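Local coordinates for protein trichothecene 3-O-acetyltransferase (Gibberella zeae, PDB 2RKV) that transfers an acetyl group from acetyl-coenzyme A to the 3-hydroxyl of trichothecene mycotoxins, as a member of the BAHD acyltransferase superfamily, at residues Y27-S30 with Q34-T37; K61-S66 with T72-P77; R119-I124 with V400-F405; A323-S326 with S332-R335. One frame throughout, in Å; residues are numbered along the deposited sequence. Where two conformers were deposited one is given.

Interaction 1. Residues Y27-S30 with Q34-T37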
loop_
_atom_site.group_PDB
_atom_site.type_symbol
_atom_site.label_atom_id
_atom_site.label_comp_id
_atom_site.label_asym_id
_atom_site.label_seq_id
_atom_site.Cartn_x
_atom_site.Cartn_y
_atom_site.Cartn_z
ATOM N N TYR A 27 1.917 13.347 14.829
ATOM C CA TYR A 27 2.602 13.517 16.102
ATOM C C TYR A 27 1.990 14.700 16.828
ATOM O O TYR A 27 1.706 15.723 16.187
ATOM C CB TYR A 27 4.069 13.862 15.891
ATOM C CG TYR A 27 4.877 12.825 15.159
ATOM C CD1 TYR A 27 5.634 11.893 15.863
ATOM C CD2 TYR A 27 4.918 12.801 13.768
ATOM C CE1 TYR A 27 6.397 10.949 15.199
ATOM C CE2 TYR A 27 5.677 11.854 13.091
ATOM C CZ TYR A 27 6.415 10.934 13.817
ATOM O OH TYR A 27 7.184 9.990 13.168
ATOM N N PRO A 28 1.826 14.593 18.158
ATOM C CA PRO A 28 1.460 15.796 18.897
ATOM C C PRO A 28 2.656 16.746 18.974
ATOM O O PRO A 28 3.810 16.301 18.998
ATOM C CB PRO A 28 1.121 15.259 20.293
ATOM C CG PRO A 28 1.950 14.056 20.429
ATOM C CD PRO A 28 1.975 13.431 19.054
ATOM N N VAL A 29 2.363 18.046 19.007
ATOM C CA VAL A 29 3.387 19.074 19.188
ATOM C C VAL A 29 2.885 19.973 20.302
ATOM O O VAL A 29 1.864 20.653 20.146
ATOM C CB VAL A 29 3.624 19.882 17.892
ATOM C CG1 VAL A 29 4.558 21.064 18.153
ATOM C CG2 VAL A 29 4.184 18.979 16.775
ATOM N N SER A 30 3.600 19.961 21.422
ATOM C CA SER A 30 3.160 20.668 22.625
ATOM C C SER A 30 3.120 22.186 22.457
ATOM O O SER A 30 2.197 22.848 22.943
ATOM C CB SER A 30 4.041 20.295 23.816
ATOM O OG SER A 30 3.594 20.946 24.990
ATOM N N GLN A 34 8.339 24.790 18.726
ATOM C CA GLN A 34 9.087 23.616 18.269
ATOM C C GLN A 34 9.183 23.471 16.751
ATOM O O GLN A 34 10.045 22.733 16.252
ATOM C CB GLN A 34 8.452 22.354 18.837
ATOM C CG GLN A 34 8.523 22.246 20.336
ATOM C CD GLN A 34 7.654 21.118 20.846
ATOM O OE1 GLN A 34 7.783 19.975 20.406
ATOM N NE2 GLN A 34 6.753 21.433 21.757
ATOM N N TYR A 35 8.310 24.147 16.006
ATOM C CA TYR A 35 8.257 23.915 14.556
ATOM C C TYR A 35 9.545 24.246 13.776
ATOM O O TYR A 35 9.940 23.461 12.917
ATOM C CB TYR A 35 7.029 24.566 13.901
ATOM C CG TYR A 35 5.699 23.947 14.304
ATOM C CD1 TYR A 35 5.370 22.623 13.948
ATOM C CD2 TYR A 35 4.760 24.689 15.011
ATOM C CE1 TYR A 35 4.130 22.071 14.301
ATOM C CE2 TYR A 35 3.533 24.147 15.381
ATOM C CZ TYR A 35 3.223 22.845 15.028
ATOM O OH TYR A 35 1.997 22.330 15.398
ATOM N N PRO A 36 10.197 25.406 14.053
ATOM C CA PRO A 36 11.424 25.670 13.269
ATOM C C PRO A 36 12.473 24.544 13.345
ATOM O O PRO A 36 13.060 24.176 12.316
ATOM C CB PRO A 36 11.962 26.959 13.892
ATOM C CG PRO A 36 10.711 27.664 14.358
ATOM C CD PRO A 36 9.885 26.532 14.954
ATOM N N THR A 37 12.681 23.991 14.542
ATOM C CA THR A 37 13.652 22.902 14.726
ATOM C C THR A 37 13.161 21.592 14.109
ATOM O O THR A 37 13.959 20.824 13.545
ATOM C CB THR A 37 14.064 22.751 16.208
ATOM O OG1 THR A 37 14.738 23.950 16.621
ATOM C CG2 THR A 37 15.018 21.575 16.399
#
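The hydroxyl OH of Y35, whose ring packs against V29, is gripped by two backbone carbonyls around the turn between strands 137-144 and 147-155: a hydrogen bond to G147 O and a weak one to I144 O. That double hold fixes the far end of the ring, while V29 settles on one of its faces. V29 CG1 lies 4.2 Å from the ring centroid, a CH-pi contact displaced toward the hydroxyl rim, and its closest ring atom is Y35 CZ at 3.8 Å. With chi1 at 172°, CG1 points opposite the backbone N and becomes the methyl laid over the face; CG2 touches the same ring near Y35 CE1 at 4.0 Å. Q34 closes in on V29 with its aliphatic part, Q34 CB being 4.2 Å from V29 CG1. The ring of Y35 stacks in addition on F143, and V29 is backbone-bonded to G146. These contacts close a short strand-to-helix connection within the N-terminal family region, in which a short loop leads from strand 20-28 of the mixed five-stranded sheet into helix 35-52.

Interaction 2. Residues K61-S66 with T72-P77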
loop_
_atom_site.group_PDB
_atom_site.type_symbol
_atom_site.label_atom_id
_atom_site.label_comp_id
_atom_site.label_asym_id
_atom_site.label_seq_id
_atom_site.Cartn_x
_atom_site.Cartn_y
_atom_site.Cartn_z
ATOM N N LYS A 61 11.948 8.073 -14.833
ATOM C CA LYS A 61 11.832 8.574 -16.204
ATOM C C LYS A 61 11.789 7.451 -17.230
ATOM O O LYS A 61 12.689 6.609 -17.273
ATOM C CB LYS A 61 12.972 9.539 -16.531
ATOM C CG LYS A 61 12.752 10.294 -17.822
ATOM C CD LYS A 61 13.083 11.773 -17.665
ATOM C CE LYS A 61 12.530 12.581 -18.837
ATOM N NZ LYS A 61 11.031 12.643 -18.845
ATOM N N ALA A 62 10.732 7.450 -18.046
ATOM C CA ALA A 62 10.566 6.461 -19.103
ATOM C C ALA A 62 11.313 6.878 -20.360
ATOM O O ALA A 62 11.457 8.071 -20.647
ATOM C CB ALA A 62 9.075 6.257 -19.405
ATOM N N GLU A 63 11.799 5.884 -21.094
ATOM C CA GLU A 63 12.409 6.094 -22.402
ATOM C C GLU A 63 12.061 4.941 -23.350
ATOM O O GLU A 63 11.577 3.891 -22.904
ATOM C CB GLU A 63 13.926 6.234 -22.271
ATOM C CG GLU A 63 14.637 4.990 -21.785
ATOM C CD GLU A 63 16.121 5.231 -21.560
ATOM O OE1 GLU A 63 16.917 4.454 -22.118
ATOM O OE2 GLU A 63 16.479 6.201 -20.851
ATOM N N GLY A 64 12.294 5.155 -24.649
ATOM C CA GLY A 64 12.054 4.136 -25.672
ATOM C C GLY A 64 10.588 3.857 -25.958
ATOM O O GLY A 64 10.246 2.785 -26.464
ATOM N N ILE A 65 9.721 4.809 -25.627
ATOM C CA ILE A 65 8.283 4.659 -25.867
ATOM C C ILE A 65 7.965 4.894 -27.341
ATOM O O ILE A 65 8.470 5.841 -27.956
ATOM C CB ILE A 65 7.441 5.614 -24.973
ATOM C CG1 ILE A 65 7.594 5.224 -23.503
ATOM C CG2 ILE A 65 5.957 5.613 -25.389
ATOM C CD1 ILE A 65 7.130 6.284 -22.528
ATOM N N SER A 66 7.137 4.016 -27.900
ATOM C CA SER A 66 6.610 4.187 -29.247
ATOM C C SER A 66 5.317 3.389 -29.377
ATOM O O SER A 66 4.827 2.822 -28.397
ATOM C CB SER A 66 7.631 3.746 -30.304
ATOM O OG SER A 66 7.851 2.349 -30.258
ATOM N N THR A 72 10.857 1.726 -21.163
ATOM C CA THR A 72 11.525 1.242 -19.955
ATOM C C THR A 72 11.831 2.456 -19.102
ATOM O O THR A 72 12.359 3.461 -19.610
ATOM C CB THR A 72 12.844 0.501 -20.306
ATOM O OG1 THR A 72 12.562 -0.567 -21.215
ATOM C CG2 THR A 72 13.526 -0.074 -19.055
ATOM N N SER A 73 11.498 2.363 -17.813
ATOM C CA SER A 73 11.736 3.459 -16.871
ATOM C C SER A 73 12.958 3.215 -15.997
ATOM O O SER A 73 13.290 2.070 -15.668
ATOM C CB SER A 73 10.507 3.708 -15.996
ATOM O OG SER A 73 9.457 4.265 -16.771
ATOM N N PHE A 74 13.593 4.323 -15.625
ATOM C CA PHE A 74 14.840 4.329 -14.871
ATOM C C PHE A 74 14.722 5.399 -13.790
ATOM O O PHE A 74 14.042 6.409 -13.987
ATOM C CB PHE A 74 16.026 4.697 -15.778
ATOM C CG PHE A 74 16.304 3.700 -16.882
ATOM C CD1 PHE A 74 15.553 3.706 -18.059
ATOM C CD2 PHE A 74 17.341 2.776 -16.757
ATOM C CE1 PHE A 74 15.814 2.774 -19.087
ATOM C CE2 PHE A 74 17.608 1.846 -17.776
ATOM C CZ PHE A 74 16.838 1.851 -18.944
ATOM N N ILE A 75 15.396 5.186 -12.664
ATOM C CA ILE A 75 15.617 6.260 -11.689
ATOM C C ILE A 75 16.852 7.038 -12.135
ATOM O O ILE A 75 17.941 6.473 -12.284
ATOM C CB ILE A 75 15.815 5.726 -10.247
ATOM C CG1 ILE A 75 14.543 5.008 -9.772
ATOM C CG2 ILE A 75 16.173 6.874 -9.296
ATOM C CD1 ILE A 75 14.728 4.142 -8.518
ATOM N N VAL A 76 16.666 8.331 -12.357
ATOM C CA VAL A 76 17.732 9.196 -12.867
ATOM C C VAL A 76 17.765 10.490 -12.044
ATOM O O VAL A 76 16.828 10.784 -11.318
ATOM C CB VAL A 76 17.544 9.494 -14.386
ATOM C CG1 VAL A 76 17.652 8.212 -15.190
ATOM C CG2 VAL A 76 16.200 10.180 -14.659
ATOM N N PRO A 77 18.862 11.258 -12.132
ATOM C CA PRO A 77 18.924 12.473 -11.316
ATOM C C PRO A 77 17.756 13.447 -11.543
ATOM O O PRO A 77 17.150 13.476 -12.621
ATOM C CB PRO A 77 20.265 13.099 -11.716
ATOM C CG PRO A 77 21.094 11.933 -12.189
ATOM C CD PRO A 77 20.097 11.049 -12.911
#
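With chi1 at 65°, E63 places CG between its backbone N and carbonyl carbon, and F74, with chi1 at -64°, swings its ring toward E63, so that acid and ring meet on one face of a beta hairpin. The hairpin pairs strand 59-63 with strand 72-76 in antiparallel fashion. E63 CD lies 3.5 Å from F74 CE1, and the carboxylate and ring planes are turned 43° apart. K4, just before strand 5-6, binds both groups, forming a salt bridge with E63 OE2 and a cation-pi contact with F74.

Four backbone bonds zip the strands. K61 N donates to F74 O at 2.8 Å and F74 N returns to K61 O at 3.0 Å; further along, E63 N meets T72 O and T72 N meets E63 O, each pair 2.9 Å apart. K61 and E63 thus stand in hydrogen-bonded pairs, and the A62-S73 pair between them is non-hydrogen-bonded. Beyond the bonded pairs, K61 CB rests on V76 CG2 at 3.8 Å. Strand 5-6 flanks strand 72-76 on its other edge, completing a small three-stranded sheet. On the face opposite E63 and F74, A62 CB presses on S73 OG at 3.3 Å.

Interaction 3. Residues R119-I124 with V400-F405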
loop_
_atom_site.group_PDB
_atom_site.type_symbol
_atom_site.label_atom_id
_atom_site.label_comp_id
_atom_site.label_asym_id
_atom_site.label_seq_id
_atom_site.Cartn_x
_atom_site.Cartn_y
_atom_site.Cartn_z
ATOM N N ARG A 119 1.429 15.397 -3.394
ATOM C CA ARG A 119 0.986 15.013 -4.732
ATOM C C ARG A 119 -0.160 14.013 -4.582
ATOM O O ARG A 119 -0.194 13.254 -3.621
ATOM C CB ARG A 119 2.140 14.379 -5.525
ATOM C CG ARG A 119 1.736 13.860 -6.905
ATOM C CD ARG A 119 2.936 13.741 -7.818
ATOM N NE ARG A 119 2.598 13.155 -9.113
ATOM C CZ ARG A 119 3.375 13.226 -10.194
ATOM N NH1 ARG A 119 2.997 12.652 -11.325
ATOM N NH2 ARG A 119 4.526 13.888 -10.147
ATOM N N LYS A 120 -1.089 14.019 -5.532
ATOM C CA LYS A 120 -2.217 13.083 -5.483
ATOM C C LYS A 120 -1.777 11.643 -5.732
ATOM O O LYS A 120 -0.749 11.393 -6.367
ATOM C CB LYS A 120 -3.302 13.494 -6.477
ATOM C CG LYS A 120 -4.043 14.762 -6.063
ATOM C CD LYS A 120 -5.001 15.253 -7.152
ATOM C CE LYS A 120 -6.116 14.246 -7.417
ATOM N NZ LYS A 120 -7.046 14.124 -6.258
ATOM N N THR A 121 -2.562 10.701 -5.215
ATOM C CA THR A 121 -2.346 9.278 -5.444
ATOM C C THR A 121 -2.461 8.911 -6.926
ATOM O O THR A 121 -1.616 8.189 -7.472
ATOM C CB THR A 121 -3.366 8.454 -4.641
ATOM O OG1 THR A 121 -3.126 8.635 -3.239
ATOM C CG2 THR A 121 -3.256 6.978 -4.992
ATOM N N LEU A 122 -3.516 9.410 -7.564
ATOM C CA LEU A 122 -3.817 9.074 -8.943
ATOM C C LEU A 122 -3.347 10.178 -9.889
ATOM O O LEU A 122 -3.188 11.323 -9.461
ATOM C CB LEU A 122 -5.323 8.813 -9.102
ATOM C CG LEU A 122 -5.883 7.696 -8.211
ATOM C CD1 LEU A 122 -7.416 7.621 -8.281
ATOM C CD2 LEU A 122 -5.247 6.327 -8.514
ATOM N N PRO A 123 -3.109 9.830 -11.176
ATOM C CA PRO A 123 -2.684 10.809 -12.181
ATOM C C PRO A 123 -3.842 11.712 -12.609
ATOM O O PRO A 123 -4.286 11.662 -13.762
ATOM C CB PRO A 123 -2.213 9.930 -13.343
ATOM C CG PRO A 123 -3.038 8.696 -13.229
ATOM C CD PRO A 123 -3.204 8.468 -11.744
ATOM N N ILE A 124 -4.318 12.516 -11.667
ATOM C CA ILE A 124 -5.460 13.400 -11.862
ATOM C C ILE A 124 -5.027 14.812 -11.498
ATOM O O ILE A 124 -4.401 15.025 -10.460
ATOM C CB ILE A 124 -6.667 12.979 -10.965
ATOM C CG1 ILE A 124 -7.204 11.607 -11.386
ATOM C CG2 ILE A 124 -7.783 14.048 -10.993
ATOM C CD1 ILE A 124 -8.147 10.961 -10.382
ATOM N N VAL A 400 -0.932 6.318 12.407
ATOM C CA VAL A 400 -0.340 6.148 11.084
ATOM C C VAL A 400 -1.487 5.786 10.151
ATOM O O VAL A 400 -2.051 4.696 10.252
ATOM C CB VAL A 400 0.716 5.018 11.069
ATOM C CG1 VAL A 400 1.310 4.860 9.677
ATOM C CG2 VAL A 400 1.806 5.283 12.119
ATOM N N ARG A 401 -1.852 6.713 9.275
ATOM C CA ARG A 401 -3.050 6.574 8.444
ATOM C C ARG A 401 -2.796 6.928 6.984
ATOM O O ARG A 401 -2.017 7.841 6.677
ATOM C CB ARG A 401 -4.183 7.478 8.964
ATOM C CG ARG A 401 -4.577 7.290 10.429
ATOM C CD ARG A 401 -5.194 5.911 10.693
ATOM N NE ARG A 401 -6.377 6.023 11.546
ATOM C CZ ARG A 401 -6.727 5.155 12.494
ATOM N NH1 ARG A 401 -5.969 4.098 12.775
ATOM N NH2 ARG A 401 -7.845 5.363 13.184
ATOM N N ARG A 402 -3.461 6.205 6.084
ATOM C CA ARG A 402 -3.424 6.541 4.676
ATOM C C ARG A 402 -4.366 7.708 4.370
ATOM O O ARG A 402 -5.546 7.674 4.765
ATOM C CB ARG A 402 -3.817 5.345 3.806
ATOM C CG ARG A 402 -3.269 5.505 2.408
ATOM C CD ARG A 402 -4.153 4.977 1.285
ATOM N NE ARG A 402 -3.419 5.124 0.026
ATOM C CZ ARG A 402 -3.260 6.282 -0.625
ATOM N NH1 ARG A 402 -3.819 7.401 -0.167
ATOM N NH2 ARG A 402 -2.539 6.323 -1.740
ATOM N N PRO A 403 -3.868 8.734 3.648
ATOM C CA PRO A 403 -4.777 9.785 3.160
ATOM C C PRO A 403 -5.950 9.289 2.310
ATOM O O PRO A 403 -5.830 8.325 1.540
ATOM C CB PRO A 403 -3.855 10.675 2.308
ATOM C CG PRO A 403 -2.515 10.536 3.000
ATOM C CD PRO A 403 -2.469 9.034 3.287
ATOM N N ILE A 404 -7.082 9.964 2.458
ATOM C CA ILE A 404 -8.223 9.734 1.584
ATOM C C ILE A 404 -7.936 10.277 0.177
ATOM O O ILE A 404 -7.274 11.309 0.013
ATOM C CB ILE A 404 -9.523 10.355 2.179
ATOM C CG1 ILE A 404 -10.769 9.763 1.512
ATOM C CG2 ILE A 404 -9.506 11.890 2.109
ATOM C CD1 ILE A 404 -12.061 10.021 2.291
ATOM N N PHE A 405 -8.421 9.558 -0.825
ATOM C CA PHE A 405 -8.378 10.008 -2.204
ATOM C C PHE A 405 -9.684 9.596 -2.885
ATOM O O PHE A 405 -10.670 9.298 -2.191
ATOM C CB PHE A 405 -7.108 9.521 -2.935
ATOM C CG PHE A 405 -6.958 8.015 -3.037
ATOM C CD1 PHE A 405 -7.050 7.385 -4.278
ATOM C CD2 PHE A 405 -6.654 7.238 -1.912
ATOM C CE1 PHE A 405 -6.888 5.993 -4.402
ATOM C CE2 PHE A 405 -6.483 5.842 -2.024
ATOM C CZ PHE A 405 -6.599 5.223 -3.282
#
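The T-2 toxin pocket counts L122 among its lining residues, and the contact behind it joins the loop 119-124, through T121 and L122, to R402 and F405 in the segment leaving strand 399-401. T121 divides its two branches between two partners. With chi1 at -66°, its OG1 is turned to the guanidinium of R402 while CG2 is set over the ring of F405. R402 NH2 donates to T121 OG1 at 2.8 Å, slightly tilted from the guanidinium plane, and NH1 adds a weak bond to the same oxygen at 3.4 Å. T121 CG2 stands 4.0 Å from the F405 centroid, a CH-pi contact over the face. L122 CD1 instead reaches the edge of that ring, 4.0 Å from F405 CD1.

A rim atom of F405, CE2, lies 3.5 Å above the R402 guanidinium plane, over its centre. From within the same segment P403 O accepts R402 NH1 at 2.8 Å, close to the guanidinium plane, and Q22 OE1 on strand 20-28 takes NH1 as well. The backbone of T121 is tied to Y20 of that strand and to E113. All four residues that touch are buried, and the oxygens named as R402 acceptors are neutral, a hydroxyl, a carbonyl and an amide, so the positive charge is probably stabilised by dipoles rather than by a carboxylate among these partners.

Interaction 4. Residues A323-S326 with S332-R335. With COA (coenzyme A), chain B.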
loop_
_atom_site.group_PDB
_atom_site.type_symbol
_atom_site.label_atom_id
_atom_site.label_comp_id
_atom_site.label_asym_id
_atom_site.label_seq_id
_atom_site.Cartn_x
_atom_site.Cartn_y
_atom_site.Cartn_z
ATOM N N ALA A 323 -19.974 -16.033 1.527
ATOM C CA ALA A 323 -20.817 -15.531 2.608
ATOM C C ALA A 323 -21.184 -16.649 3.592
ATOM O O ALA A 323 -21.182 -16.451 4.810
ATOM C CB ALA A 323 -22.087 -14.899 2.029
ATOM N N ASN A 324 -21.474 -17.830 3.052
ATOM C CA ASN A 324 -22.071 -18.900 3.844
ATOM C C ASN A 324 -21.116 -19.892 4.519
ATOM O O ASN A 324 -21.478 -20.513 5.527
ATOM C CB ASN A 324 -23.153 -19.622 3.032
ATOM C CG ASN A 324 -24.340 -18.716 2.724
ATOM O OD1 ASN A 324 -24.813 -17.969 3.591
ATOM N ND2 ASN A 324 -24.806 -18.755 1.484
ATOM N N GLU A 325 -19.906 -20.037 3.978
ATOM C CA GLU A 325 -18.925 -20.959 4.547
ATOM C C GLU A 325 -18.340 -20.410 5.858
ATOM O O GLU A 325 -18.532 -19.231 6.177
ATOM C CB GLU A 325 -17.833 -21.279 3.527
ATOM C CG GLU A 325 -16.866 -20.122 3.265
ATOM C CD GLU A 325 -15.822 -20.440 2.208
ATOM O OE1 GLU A 325 -15.894 -21.517 1.569
ATOM O OE2 GLU A 325 -14.919 -19.594 2.012
ATOM N N SER A 326 -17.644 -21.262 6.620
ATOM C CA SER A 326 -17.040 -20.840 7.889
ATOM C C SER A 326 -15.932 -19.811 7.660
ATOM O O SER A 326 -15.416 -19.688 6.544
ATOM C CB SER A 326 -16.451 -22.037 8.636
ATOM O OG SER A 326 -15.341 -22.572 7.936
ATOM N N SER A 332 -8.585 -20.307 5.019
ATOM C CA SER A 332 -7.840 -21.383 4.374
ATOM C C SER A 332 -7.576 -21.115 2.886
ATOM O O SER A 332 -6.485 -21.412 2.388
ATOM C CB SER A 332 -8.551 -22.727 4.574
ATOM O OG SER A 332 -8.506 -23.104 5.942
ATOM N N ARG A 333 -8.566 -20.554 2.182
ATOM C CA ARG A 333 -8.377 -20.163 0.775
ATOM C C ARG A 333 -7.177 -19.236 0.644
ATOM O O ARG A 333 -6.355 -19.396 -0.251
ATOM C CB ARG A 333 -9.597 -19.436 0.216
ATOM C CG ARG A 333 -10.864 -20.272 0.146
ATOM C CD ARG A 333 -12.055 -19.414 -0.231
ATOM N NE ARG A 333 -13.303 -20.186 -0.193
ATOM C CZ ARG A 333 -13.783 -20.897 -1.217
ATOM N NH1 ARG A 333 -13.135 -20.958 -2.373
ATOM N NH2 ARG A 333 -14.923 -21.558 -1.075
ATOM N N LEU A 334 -7.107 -18.248 1.531
ATOM C CA LEU A 334 -6.045 -17.249 1.453
ATOM C C LEU A 334 -4.678 -17.859 1.750
ATOM O O LEU A 334 -3.740 -17.706 0.972
ATOM C CB LEU A 334 -6.342 -16.059 2.368
ATOM C CG LEU A 334 -7.687 -15.363 2.107
ATOM C CD1 LEU A 334 -7.878 -14.182 3.048
ATOM C CD2 LEU A 334 -7.848 -14.929 0.648
ATOM N N ARG A 335 -4.581 -18.567 2.869
ATOM C CA ARG A 335 -3.314 -19.168 3.296
ATOM C C ARG A 335 -2.771 -20.191 2.282
ATOM O O ARG A 335 -1.559 -20.317 2.123
ATOM C CB ARG A 335 -3.469 -19.765 4.710
ATOM C CG ARG A 335 -2.266 -20.499 5.297
ATOM C CD ARG A 335 -0.995 -19.665 5.373
ATOM N NE ARG A 335 -1.202 -18.314 5.895
ATOM C CZ ARG A 335 -0.206 -17.484 6.205
ATOM N NH1 ARG A 335 -0.466 -16.259 6.647
ATOM N NH2 ARG A 335 1.052 -17.882 6.063
HETATM N N1A COA B . 2.055 -22.528 13.791
HETATM C C2A COA B . 1.071 -21.575 13.952
HETATM N N3A COA B . 1.181 -20.347 13.331
HETATM C C4A COA B . 2.269 -20.090 12.558
HETATM C C5A COA B . 3.272 -21.045 12.379
HETATM C C6A COA B . 3.166 -22.283 13.007
HETATM N N6A COA B . 4.227 -23.094 13.065
HETATM N N7A COA B . 4.219 -20.516 11.563
HETATM C C8A COA B . 3.840 -19.260 11.225
HETATM N N9A COA B . 2.637 -18.987 11.833
HETATM C C1B COA B . 1.883 -17.726 11.783
HETATM C C2B COA B . 2.596 -16.680 12.614
HETATM O O2B COA B . 2.324 -16.841 13.977
HETATM C C3B COA B . 2.006 -15.415 12.038
HETATM O O3B COA B . 0.690 -15.283 12.480
HETATM P P3B COA B . 0.271 -14.120 13.481
HETATM O O7A COA B . 0.653 -12.799 12.846
HETATM O O8A COA B . 1.031 -14.371 14.757
HETATM O O9A COA B . -1.210 -14.226 13.714
HETATM C C4B COA B . 1.837 -15.757 10.583
HETATM O O4B COA B . 1.831 -17.175 10.478
HETATM C C5B COA B . 2.940 -15.145 9.756
HETATM O O5B COA B . 2.459 -15.369 8.470
HETATM P P1A COA B . 3.006 -14.531 7.234
HETATM O O1A COA B . 4.522 -14.370 7.326
HETATM O O2A COA B . 2.537 -15.189 5.958
HETATM O O3A COA B . 2.474 -13.038 7.443
HETATM P P2A COA B . 0.966 -12.557 7.628
HETATM O O4A COA B . 0.921 -11.637 8.825
HETATM O O5A COA B . -0.028 -13.684 7.635
HETATM O O6A COA B . 0.727 -11.701 6.305
HETATM C CBP COA B . 0.841 -11.246 3.977
HETATM C CCP COA B . 0.577 -12.313 5.038
HETATM C CDP COA B . -0.167 -10.107 4.145
HETATM C CEP COA B . 0.628 -11.852 2.592
HETATM C CAP COA B . 2.284 -10.756 4.175
HETATM O OAP COA B . 3.207 -11.814 4.011
HETATM C C9P COA B . 2.650 -9.682 3.204
HETATM O O9P COA B . 3.193 -10.046 1.968
HETATM N N8P COA B . 2.425 -8.440 3.608
HETATM C C7P COA B . 2.680 -7.290 2.776
HETATM C C6P COA B . 1.574 -7.125 1.744
HETATM C C5P COA B . 1.911 -5.890 0.963
HETATM O O5P COA B . 3.065 -5.740 0.509
HETATM N N4P COA B . 0.931 -5.010 0.810
#
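A two-pronged salt bridge joins E325 to R333. R333 presents its side edge, NE and NH2, to the carboxylate: NE reaches E325 OE2 and NH2 reaches E325 OE1, both at 2.8 Å, and both bonds are nearly straight. OE2 is met through its syn lone pair, and OE1 on its syn side but somewhat out of the carboxylate plane. The two flat groups are close to coplanar, 30° apart, which pins their mutual rotation. R333 runs extended from CG to NE, enough to carry its head back to the glutamate eight residues earlier.

Among plain hydrogen bonds, E325 OE2 has a second partner in T330 OG1. S326 is the N-cap of helix 327-335, its OG bonding A329 N.

The ligand contacts belong to R335, whose chain bends at chi2 and chi3 to bring its guanidinium edge to the diphosphate of coenzyme A. R335 NH2 donates to coenzyme A O2A at 3.1 Å and R335 NH1 to the same oxygen at 3.3 Å, while R335 NH1 approaches O5A of the second phosphate at 2.8 Å in a weak bond. D263 OD2 forms a salt bridge with R335 NE, which probably orients the guanidinium.

The E325-R333 bridge spans the break between helices 319-324 and 327-335, and R333 lies against W270 of helix 261-277 and S317 of strand 310-318.

In the fold
Interaction 3 is the buried one, its centre about 11 Å from the centre of the chain, whereas interactions 2 and 4 are surface contacts and interaction 1 is partly buried. Interactions 1 and 3 reach the same mixed sheet, through neighbouring strands 20-28 and 399-401, yet their nearest atoms stay about 7 Å apart. Interaction 2 belongs to a separate small sheet, interaction 4 to a pair of helices across the chain centre from it, nested inside the loop closed by interaction 3. Chemistry follows place: methyl on ring in 1, backbone pairing in 2, a buried arginine with neutral acceptors in 3, and an ion pair in 4. The last two border the toxin and coenzyme A sites.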